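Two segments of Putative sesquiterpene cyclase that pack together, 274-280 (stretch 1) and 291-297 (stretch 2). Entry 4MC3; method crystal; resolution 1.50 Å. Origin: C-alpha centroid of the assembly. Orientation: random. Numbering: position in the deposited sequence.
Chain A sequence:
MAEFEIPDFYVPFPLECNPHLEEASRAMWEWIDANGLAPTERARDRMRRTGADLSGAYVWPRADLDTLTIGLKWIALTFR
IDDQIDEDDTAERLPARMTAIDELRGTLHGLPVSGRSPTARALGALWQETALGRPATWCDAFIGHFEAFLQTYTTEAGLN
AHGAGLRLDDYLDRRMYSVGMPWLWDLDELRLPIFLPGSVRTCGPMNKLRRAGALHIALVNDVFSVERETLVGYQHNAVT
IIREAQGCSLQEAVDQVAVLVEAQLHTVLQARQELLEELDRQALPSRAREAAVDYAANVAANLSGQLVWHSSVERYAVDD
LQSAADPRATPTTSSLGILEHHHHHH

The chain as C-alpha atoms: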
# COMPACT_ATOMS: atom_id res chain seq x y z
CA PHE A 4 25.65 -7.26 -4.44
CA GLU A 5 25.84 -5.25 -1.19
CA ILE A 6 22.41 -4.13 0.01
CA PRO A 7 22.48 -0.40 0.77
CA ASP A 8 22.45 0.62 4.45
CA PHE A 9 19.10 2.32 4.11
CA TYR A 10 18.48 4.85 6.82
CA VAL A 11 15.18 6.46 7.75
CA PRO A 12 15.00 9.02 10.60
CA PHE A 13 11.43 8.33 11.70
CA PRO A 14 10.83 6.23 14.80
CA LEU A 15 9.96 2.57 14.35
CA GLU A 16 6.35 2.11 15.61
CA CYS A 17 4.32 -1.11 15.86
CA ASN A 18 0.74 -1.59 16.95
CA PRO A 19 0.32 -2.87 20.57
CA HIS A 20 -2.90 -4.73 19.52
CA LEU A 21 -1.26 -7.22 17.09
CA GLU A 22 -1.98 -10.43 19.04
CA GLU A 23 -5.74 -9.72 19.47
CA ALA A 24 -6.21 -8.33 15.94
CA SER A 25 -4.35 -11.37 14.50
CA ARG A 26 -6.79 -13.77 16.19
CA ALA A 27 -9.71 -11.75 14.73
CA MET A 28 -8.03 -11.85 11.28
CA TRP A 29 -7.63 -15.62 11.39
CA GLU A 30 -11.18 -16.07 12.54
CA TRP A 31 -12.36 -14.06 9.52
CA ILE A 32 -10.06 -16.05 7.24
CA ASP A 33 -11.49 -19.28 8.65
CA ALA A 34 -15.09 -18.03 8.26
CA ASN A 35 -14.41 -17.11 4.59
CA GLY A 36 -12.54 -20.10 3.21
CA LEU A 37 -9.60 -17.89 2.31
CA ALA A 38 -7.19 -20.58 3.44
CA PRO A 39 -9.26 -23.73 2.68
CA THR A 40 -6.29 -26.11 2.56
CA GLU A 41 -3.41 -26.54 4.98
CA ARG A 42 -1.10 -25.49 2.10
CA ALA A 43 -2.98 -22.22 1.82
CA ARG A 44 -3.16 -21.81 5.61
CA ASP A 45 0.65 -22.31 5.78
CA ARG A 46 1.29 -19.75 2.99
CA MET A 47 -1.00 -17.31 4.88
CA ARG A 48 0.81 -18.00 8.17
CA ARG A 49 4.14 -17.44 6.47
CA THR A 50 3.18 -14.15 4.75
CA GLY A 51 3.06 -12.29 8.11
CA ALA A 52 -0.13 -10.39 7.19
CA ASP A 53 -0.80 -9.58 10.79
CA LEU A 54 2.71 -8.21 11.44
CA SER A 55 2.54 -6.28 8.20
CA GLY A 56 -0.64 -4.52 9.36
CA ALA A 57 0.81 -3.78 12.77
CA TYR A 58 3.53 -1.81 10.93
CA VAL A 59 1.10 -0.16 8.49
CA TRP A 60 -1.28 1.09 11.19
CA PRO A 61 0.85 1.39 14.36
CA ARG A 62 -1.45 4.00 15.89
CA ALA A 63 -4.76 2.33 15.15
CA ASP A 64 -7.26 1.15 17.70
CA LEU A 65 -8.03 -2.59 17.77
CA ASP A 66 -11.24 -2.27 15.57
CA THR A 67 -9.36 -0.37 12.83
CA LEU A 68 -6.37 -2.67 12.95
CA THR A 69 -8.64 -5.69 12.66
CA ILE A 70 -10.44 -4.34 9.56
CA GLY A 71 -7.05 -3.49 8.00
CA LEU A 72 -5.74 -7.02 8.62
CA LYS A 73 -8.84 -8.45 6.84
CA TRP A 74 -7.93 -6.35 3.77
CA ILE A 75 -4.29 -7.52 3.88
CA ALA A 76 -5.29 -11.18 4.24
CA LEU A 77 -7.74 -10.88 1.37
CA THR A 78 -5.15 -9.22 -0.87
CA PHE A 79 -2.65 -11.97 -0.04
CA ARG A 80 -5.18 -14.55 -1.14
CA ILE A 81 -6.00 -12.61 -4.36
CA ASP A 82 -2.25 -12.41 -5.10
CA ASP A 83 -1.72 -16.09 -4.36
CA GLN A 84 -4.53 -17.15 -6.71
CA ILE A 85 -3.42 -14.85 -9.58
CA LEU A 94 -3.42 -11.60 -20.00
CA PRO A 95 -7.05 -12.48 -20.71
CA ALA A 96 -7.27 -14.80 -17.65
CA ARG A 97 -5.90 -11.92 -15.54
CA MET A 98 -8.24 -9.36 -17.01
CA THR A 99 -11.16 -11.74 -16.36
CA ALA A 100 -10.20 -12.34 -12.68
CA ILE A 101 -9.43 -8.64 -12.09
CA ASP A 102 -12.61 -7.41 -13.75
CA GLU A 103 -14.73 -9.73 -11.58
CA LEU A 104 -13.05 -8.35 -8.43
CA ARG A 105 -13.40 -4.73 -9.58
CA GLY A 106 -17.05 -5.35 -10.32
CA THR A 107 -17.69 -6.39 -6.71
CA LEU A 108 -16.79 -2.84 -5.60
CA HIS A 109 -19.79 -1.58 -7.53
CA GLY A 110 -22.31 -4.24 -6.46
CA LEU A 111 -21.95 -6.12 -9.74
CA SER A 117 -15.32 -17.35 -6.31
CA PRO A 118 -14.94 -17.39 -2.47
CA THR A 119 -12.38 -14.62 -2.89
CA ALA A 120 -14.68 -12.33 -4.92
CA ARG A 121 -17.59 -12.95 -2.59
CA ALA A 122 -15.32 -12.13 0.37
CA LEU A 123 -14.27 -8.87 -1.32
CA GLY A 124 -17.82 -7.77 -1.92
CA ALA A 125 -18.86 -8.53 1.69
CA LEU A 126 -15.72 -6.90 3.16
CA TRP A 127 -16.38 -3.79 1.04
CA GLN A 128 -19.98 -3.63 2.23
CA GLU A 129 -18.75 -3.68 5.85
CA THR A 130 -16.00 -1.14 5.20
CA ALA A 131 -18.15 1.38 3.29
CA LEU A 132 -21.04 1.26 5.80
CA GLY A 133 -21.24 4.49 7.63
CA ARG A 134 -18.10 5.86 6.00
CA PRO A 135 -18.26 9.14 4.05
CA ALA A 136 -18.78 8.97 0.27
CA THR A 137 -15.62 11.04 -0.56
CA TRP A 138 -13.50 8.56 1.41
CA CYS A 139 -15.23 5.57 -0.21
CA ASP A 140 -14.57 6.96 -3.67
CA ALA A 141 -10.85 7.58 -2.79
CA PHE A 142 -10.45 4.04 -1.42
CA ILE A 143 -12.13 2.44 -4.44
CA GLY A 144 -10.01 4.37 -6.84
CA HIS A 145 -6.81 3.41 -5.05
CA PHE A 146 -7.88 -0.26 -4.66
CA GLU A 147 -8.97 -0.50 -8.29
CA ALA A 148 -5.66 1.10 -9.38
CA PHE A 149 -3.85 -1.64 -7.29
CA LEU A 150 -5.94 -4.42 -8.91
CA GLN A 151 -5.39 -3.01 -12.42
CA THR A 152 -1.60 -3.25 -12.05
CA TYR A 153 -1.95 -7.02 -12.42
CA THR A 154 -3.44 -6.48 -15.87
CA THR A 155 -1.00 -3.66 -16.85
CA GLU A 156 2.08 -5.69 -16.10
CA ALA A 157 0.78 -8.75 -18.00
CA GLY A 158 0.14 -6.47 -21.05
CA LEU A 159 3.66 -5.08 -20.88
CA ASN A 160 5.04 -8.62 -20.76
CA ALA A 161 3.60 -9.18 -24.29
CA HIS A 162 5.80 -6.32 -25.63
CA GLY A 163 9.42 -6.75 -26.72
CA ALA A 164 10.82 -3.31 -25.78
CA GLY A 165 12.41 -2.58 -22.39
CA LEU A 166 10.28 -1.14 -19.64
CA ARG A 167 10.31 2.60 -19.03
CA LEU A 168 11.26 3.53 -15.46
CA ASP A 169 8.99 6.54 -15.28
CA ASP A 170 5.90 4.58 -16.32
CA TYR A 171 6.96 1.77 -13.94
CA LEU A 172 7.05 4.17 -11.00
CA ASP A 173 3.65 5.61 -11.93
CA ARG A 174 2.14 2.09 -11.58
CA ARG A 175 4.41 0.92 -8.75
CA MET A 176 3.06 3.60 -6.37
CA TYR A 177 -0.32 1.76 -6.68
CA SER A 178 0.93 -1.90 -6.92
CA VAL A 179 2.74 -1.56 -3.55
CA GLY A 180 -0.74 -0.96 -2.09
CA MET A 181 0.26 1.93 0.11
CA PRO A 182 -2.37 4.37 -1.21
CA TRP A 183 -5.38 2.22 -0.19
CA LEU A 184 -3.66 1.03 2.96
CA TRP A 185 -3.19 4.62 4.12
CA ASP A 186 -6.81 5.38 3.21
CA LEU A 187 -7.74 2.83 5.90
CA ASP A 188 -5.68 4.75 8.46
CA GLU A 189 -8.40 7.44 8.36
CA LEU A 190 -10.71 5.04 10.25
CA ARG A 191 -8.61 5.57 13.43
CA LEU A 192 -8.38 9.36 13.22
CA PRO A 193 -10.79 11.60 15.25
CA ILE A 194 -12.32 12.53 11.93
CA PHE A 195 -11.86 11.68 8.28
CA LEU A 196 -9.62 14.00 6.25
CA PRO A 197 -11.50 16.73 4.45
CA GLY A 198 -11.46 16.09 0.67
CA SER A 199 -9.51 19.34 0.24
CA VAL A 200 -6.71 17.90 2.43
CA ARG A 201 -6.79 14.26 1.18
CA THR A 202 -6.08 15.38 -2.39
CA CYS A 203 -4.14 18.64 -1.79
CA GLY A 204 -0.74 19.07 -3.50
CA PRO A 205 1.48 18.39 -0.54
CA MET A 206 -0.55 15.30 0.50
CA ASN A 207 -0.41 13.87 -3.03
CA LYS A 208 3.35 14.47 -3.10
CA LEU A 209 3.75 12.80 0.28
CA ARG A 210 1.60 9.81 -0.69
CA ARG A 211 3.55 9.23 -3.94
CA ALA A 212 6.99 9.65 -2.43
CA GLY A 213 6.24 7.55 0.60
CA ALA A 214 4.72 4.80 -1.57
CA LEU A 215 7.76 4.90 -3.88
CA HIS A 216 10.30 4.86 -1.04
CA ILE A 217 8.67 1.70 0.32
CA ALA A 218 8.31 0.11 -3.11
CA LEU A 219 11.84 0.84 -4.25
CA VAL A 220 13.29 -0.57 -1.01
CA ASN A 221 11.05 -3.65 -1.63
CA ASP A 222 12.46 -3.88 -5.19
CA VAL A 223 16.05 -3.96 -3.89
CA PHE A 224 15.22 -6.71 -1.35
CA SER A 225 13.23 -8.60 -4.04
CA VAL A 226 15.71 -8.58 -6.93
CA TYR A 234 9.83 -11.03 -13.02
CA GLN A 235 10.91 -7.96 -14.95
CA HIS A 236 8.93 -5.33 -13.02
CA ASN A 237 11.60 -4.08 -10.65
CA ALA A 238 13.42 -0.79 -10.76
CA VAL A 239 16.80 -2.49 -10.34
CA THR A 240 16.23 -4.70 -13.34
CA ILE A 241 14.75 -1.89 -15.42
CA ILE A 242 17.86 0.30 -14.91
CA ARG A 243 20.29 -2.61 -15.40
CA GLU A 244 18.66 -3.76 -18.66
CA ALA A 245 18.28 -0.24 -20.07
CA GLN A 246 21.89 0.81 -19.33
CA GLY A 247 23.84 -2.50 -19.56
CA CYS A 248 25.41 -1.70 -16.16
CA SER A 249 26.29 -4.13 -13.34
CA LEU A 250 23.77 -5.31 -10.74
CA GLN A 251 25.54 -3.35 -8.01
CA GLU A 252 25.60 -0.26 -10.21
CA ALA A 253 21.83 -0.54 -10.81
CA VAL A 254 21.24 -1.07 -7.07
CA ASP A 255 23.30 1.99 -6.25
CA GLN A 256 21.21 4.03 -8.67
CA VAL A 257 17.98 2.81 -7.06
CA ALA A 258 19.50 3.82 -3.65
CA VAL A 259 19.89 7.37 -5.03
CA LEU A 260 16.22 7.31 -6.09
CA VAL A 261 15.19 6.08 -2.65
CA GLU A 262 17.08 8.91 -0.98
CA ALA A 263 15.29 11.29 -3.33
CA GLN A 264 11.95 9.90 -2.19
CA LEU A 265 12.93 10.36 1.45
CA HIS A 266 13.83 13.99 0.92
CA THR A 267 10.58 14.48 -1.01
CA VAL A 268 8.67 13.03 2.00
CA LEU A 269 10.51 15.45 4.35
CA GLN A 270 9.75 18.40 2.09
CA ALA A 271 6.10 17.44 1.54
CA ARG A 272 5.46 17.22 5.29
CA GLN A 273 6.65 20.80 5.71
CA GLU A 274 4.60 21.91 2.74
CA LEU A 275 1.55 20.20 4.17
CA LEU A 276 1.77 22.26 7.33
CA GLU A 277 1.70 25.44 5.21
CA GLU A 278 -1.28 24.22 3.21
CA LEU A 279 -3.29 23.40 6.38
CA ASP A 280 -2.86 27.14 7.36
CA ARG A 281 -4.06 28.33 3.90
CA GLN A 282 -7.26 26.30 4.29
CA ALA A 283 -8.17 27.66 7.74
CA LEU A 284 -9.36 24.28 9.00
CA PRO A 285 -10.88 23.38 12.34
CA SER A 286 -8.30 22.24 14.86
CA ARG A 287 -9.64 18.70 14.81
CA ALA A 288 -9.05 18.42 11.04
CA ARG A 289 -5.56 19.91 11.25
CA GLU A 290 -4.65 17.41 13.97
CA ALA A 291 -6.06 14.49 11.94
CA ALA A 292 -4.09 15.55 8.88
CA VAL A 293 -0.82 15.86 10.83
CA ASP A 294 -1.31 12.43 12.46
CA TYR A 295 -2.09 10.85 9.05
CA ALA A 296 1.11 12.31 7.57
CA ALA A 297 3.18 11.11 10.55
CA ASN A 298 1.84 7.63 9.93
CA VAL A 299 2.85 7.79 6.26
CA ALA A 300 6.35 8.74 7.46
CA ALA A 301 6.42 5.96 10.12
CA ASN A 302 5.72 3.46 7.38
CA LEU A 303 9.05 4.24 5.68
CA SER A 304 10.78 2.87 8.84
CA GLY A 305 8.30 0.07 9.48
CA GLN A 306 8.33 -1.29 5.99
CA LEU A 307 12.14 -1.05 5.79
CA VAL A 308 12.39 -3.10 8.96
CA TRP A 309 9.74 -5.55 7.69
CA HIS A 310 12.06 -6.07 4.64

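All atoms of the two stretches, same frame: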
# COMPACT_ATOMS: atom_id res chain seq x y z
N GLU A 274 5.53 21.26 3.64
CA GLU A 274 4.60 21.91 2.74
C GLU A 274 3.15 21.66 3.15
O GLU A 274 2.29 22.53 3.01
CB GLU A 274 4.87 21.46 1.29
CG GLU A 274 6.19 22.01 0.74
CD GLU A 274 6.60 21.40 -0.58
OE1 GLU A 274 5.95 20.45 -1.07
OE2 GLU A 274 7.61 21.88 -1.15
N LEU A 275 2.89 20.49 3.72
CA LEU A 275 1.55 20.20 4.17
C LEU A 275 1.13 21.12 5.32
O LEU A 275 0.01 21.61 5.34
CB LEU A 275 1.47 18.74 4.61
CG LEU A 275 0.18 18.27 5.23
CD1 LEU A 275 -1.03 18.40 4.31
CD2 LEU A 275 0.32 16.81 5.71
N LEU A 276 2.03 21.33 6.25
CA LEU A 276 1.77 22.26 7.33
C LEU A 276 1.35 23.63 6.84
O LEU A 276 0.40 24.22 7.36
CB LEU A 276 2.98 22.34 8.26
CG LEU A 276 3.26 21.07 9.05
CD1 LEU A 276 4.56 21.12 9.86
CD2 LEU A 276 2.09 20.74 9.98
N GLU A 277 2.04 24.14 5.81
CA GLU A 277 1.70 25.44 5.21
C GLU A 277 0.32 25.43 4.56
O GLU A 277 -0.46 26.39 4.67
CB GLU A 277 2.77 25.83 4.17
CG GLU A 277 4.18 25.96 4.73
CD GLU A 277 5.25 26.16 3.66
OE1 GLU A 277 4.92 26.38 2.46
OE2 GLU A 277 6.45 26.10 4.04
N GLU A 278 -0.01 24.32 3.90
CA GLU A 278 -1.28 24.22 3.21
C GLU A 278 -2.43 24.14 4.22
O GLU A 278 -3.51 24.64 3.95
CB GLU A 278 -1.29 22.98 2.28
CG GLU A 278 -2.64 22.62 1.64
CD GLU A 278 -3.14 23.70 0.65
OE1 GLU A 278 -2.34 24.59 0.32
OE2 GLU A 278 -4.30 23.65 0.18
N LEU A 279 -2.21 23.47 5.36
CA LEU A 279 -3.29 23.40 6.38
C LEU A 279 -3.67 24.82 6.86
O LEU A 279 -4.84 25.13 7.04
CB LEU A 279 -2.86 22.50 7.54
CG LEU A 279 -2.69 21.00 7.17
CD1 LEU A 279 -2.11 20.23 8.34
CD2 LEU A 279 -4.02 20.38 6.75
N ASP A 280 -2.66 25.69 7.03
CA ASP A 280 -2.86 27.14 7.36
C ASP A 280 -3.64 27.92 6.29
O ASP A 280 -4.53 28.70 6.61
CB ASP A 280 -1.48 27.74 7.62
CG ASP A 280 -0.85 27.21 8.91
OD1 ASP A 280 -1.55 26.55 9.71
OD2 ASP A 280 0.34 27.47 9.15
N ALA A 291 -5.87 15.75 12.68
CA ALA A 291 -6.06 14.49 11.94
C ALA A 291 -5.12 14.41 10.75
O ALA A 291 -4.48 13.38 10.50
CB ALA A 291 -7.50 14.34 11.50
N ALA A 292 -4.98 15.52 10.02
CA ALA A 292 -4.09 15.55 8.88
C ALA A 292 -2.62 15.37 9.30
O ALA A 292 -1.86 14.63 8.62
CB ALA A 292 -4.27 16.83 8.11
N VAL A 293 -2.21 16.03 10.38
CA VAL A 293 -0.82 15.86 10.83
C VAL A 293 -0.51 14.42 11.29
O VAL A 293 0.59 13.88 11.01
CB VAL A 293 -0.51 16.87 11.96
CG1 VAL A 293 0.84 16.59 12.61
CG2 VAL A 293 -0.56 18.26 11.37
N ASP A 294 -1.46 13.80 11.97
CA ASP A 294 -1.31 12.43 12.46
C ASP A 294 -1.24 11.47 11.24
O ASP A 294 -0.45 10.52 11.24
CB ASP A 294 -2.47 12.08 13.41
CG ASP A 294 -2.15 10.99 14.42
OD1 ASP A 294 -2.75 11.02 15.53
OD2 ASP A 294 -1.38 10.06 14.17
N TYR A 295 -2.13 11.67 10.27
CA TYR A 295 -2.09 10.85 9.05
C TYR A 295 -0.73 10.93 8.38
O TYR A 295 -0.15 9.92 8.02
CB TYR A 295 -3.17 11.33 8.11
CG TYR A 295 -3.29 10.69 6.76
CD1 TYR A 295 -4.13 9.63 6.57
CD2 TYR A 295 -2.63 11.18 5.67
CE1 TYR A 295 -4.34 9.10 5.30
CE2 TYR A 295 -2.76 10.63 4.41
CZ TYR A 295 -3.62 9.58 4.24
OH TYR A 295 -3.81 9.13 2.95
N ALA A 296 -0.19 12.14 8.21
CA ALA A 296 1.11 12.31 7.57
C ALA A 296 2.27 11.72 8.39
O ALA A 296 3.22 11.14 7.85
CB ALA A 296 1.37 13.78 7.33
N ALA A 297 2.20 11.81 9.71
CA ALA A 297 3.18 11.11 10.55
C ALA A 297 3.15 9.62 10.41
O ALA A 297 4.19 8.93 10.51
CB ALA A 297 3.02 11.49 12.04

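Two helical segments of one chain lie nearly antiparallel here, their N-to-C directions 165° apart and their axes 10.9 Å apart at closest approach. No hydrogen bond passes between them. The contact is made by apolar side chains, three leucines on stretch 1 meeting two alanines and a valine on stretch 2, and it buries a modest 203 Å² counted over both sides. Within each stretch, i to i+4 backbone bonds run along the helix, that from D280 N to L276 O being weak at 3.4 Å.

E274 opens stretch 1 but takes no part in the contact: its side chain is out of reach of stretch 2, and both carboxylate oxygens are hydrogen-bonded elsewhere in the structure. The next residue, L275, begins the contact. Its CA-to-CB bond points toward stretch 2, and with chi1 at t and chi2 at p the side chain places CD2 3.6 Å from CB of A296. The same L275 CD2 lies 4.2 Å from the backbone O of A292, one turn earlier on the partner helix. That oxygen already accepts a bond from N of A296, at 3.0 Å from A292 O to A296 N, so the methyl lies beside a carbonyl whose polar need is met within its own helix.

L276 works differently. Its CA-to-CB bond runs sideways, yet the m, t rotamer brings the end of the side chain nearer, and L276 CD2 reaches CG2 of V293 at 3.9 Å. The CA atoms of L276 and V293 are also 7.7 Å apart, the shorter of the two register pairs. L276 is exposed and V293 only partly so, so this apolar pair is less buried than the L275 and A296 pair.

E277 and E278 then turn their acidic groups out of reach of stretch 2; both carboxylate oxygens of E278 are bound by residues adjoining the stretches. One turn after L275, L279 brings the chain back to the interface. It points toward stretch 2 and adopts the same m, t rotamer as L276. L279 CD2 and CD1 lie 3.8 and 4.0 Å from CB of A292, and L279 CD1 also lies 3.9 Å from CG2 of V293, whereas L279 CD2 is 6.1 Å from that V293 CG2. V293 CG2, with chi1 at t, is met by both leucines, L276 CD2 and L279 CD1 each 3.9 Å from it. D280 closes the stretch out of reach.

Read as a rule, the pattern is leucines at i, i+1 and i+4 against a partner with alanines at j and j+4 and a valine at j+1. The antiparallel course is plain in the pairing: L275, early in its stretch, meets A296, late in the other, whereas L279 meets the earlier A292. Long side chains on one helix reach across to short ones on the other, and the acidic residues of stretch 1 stay outside the seam.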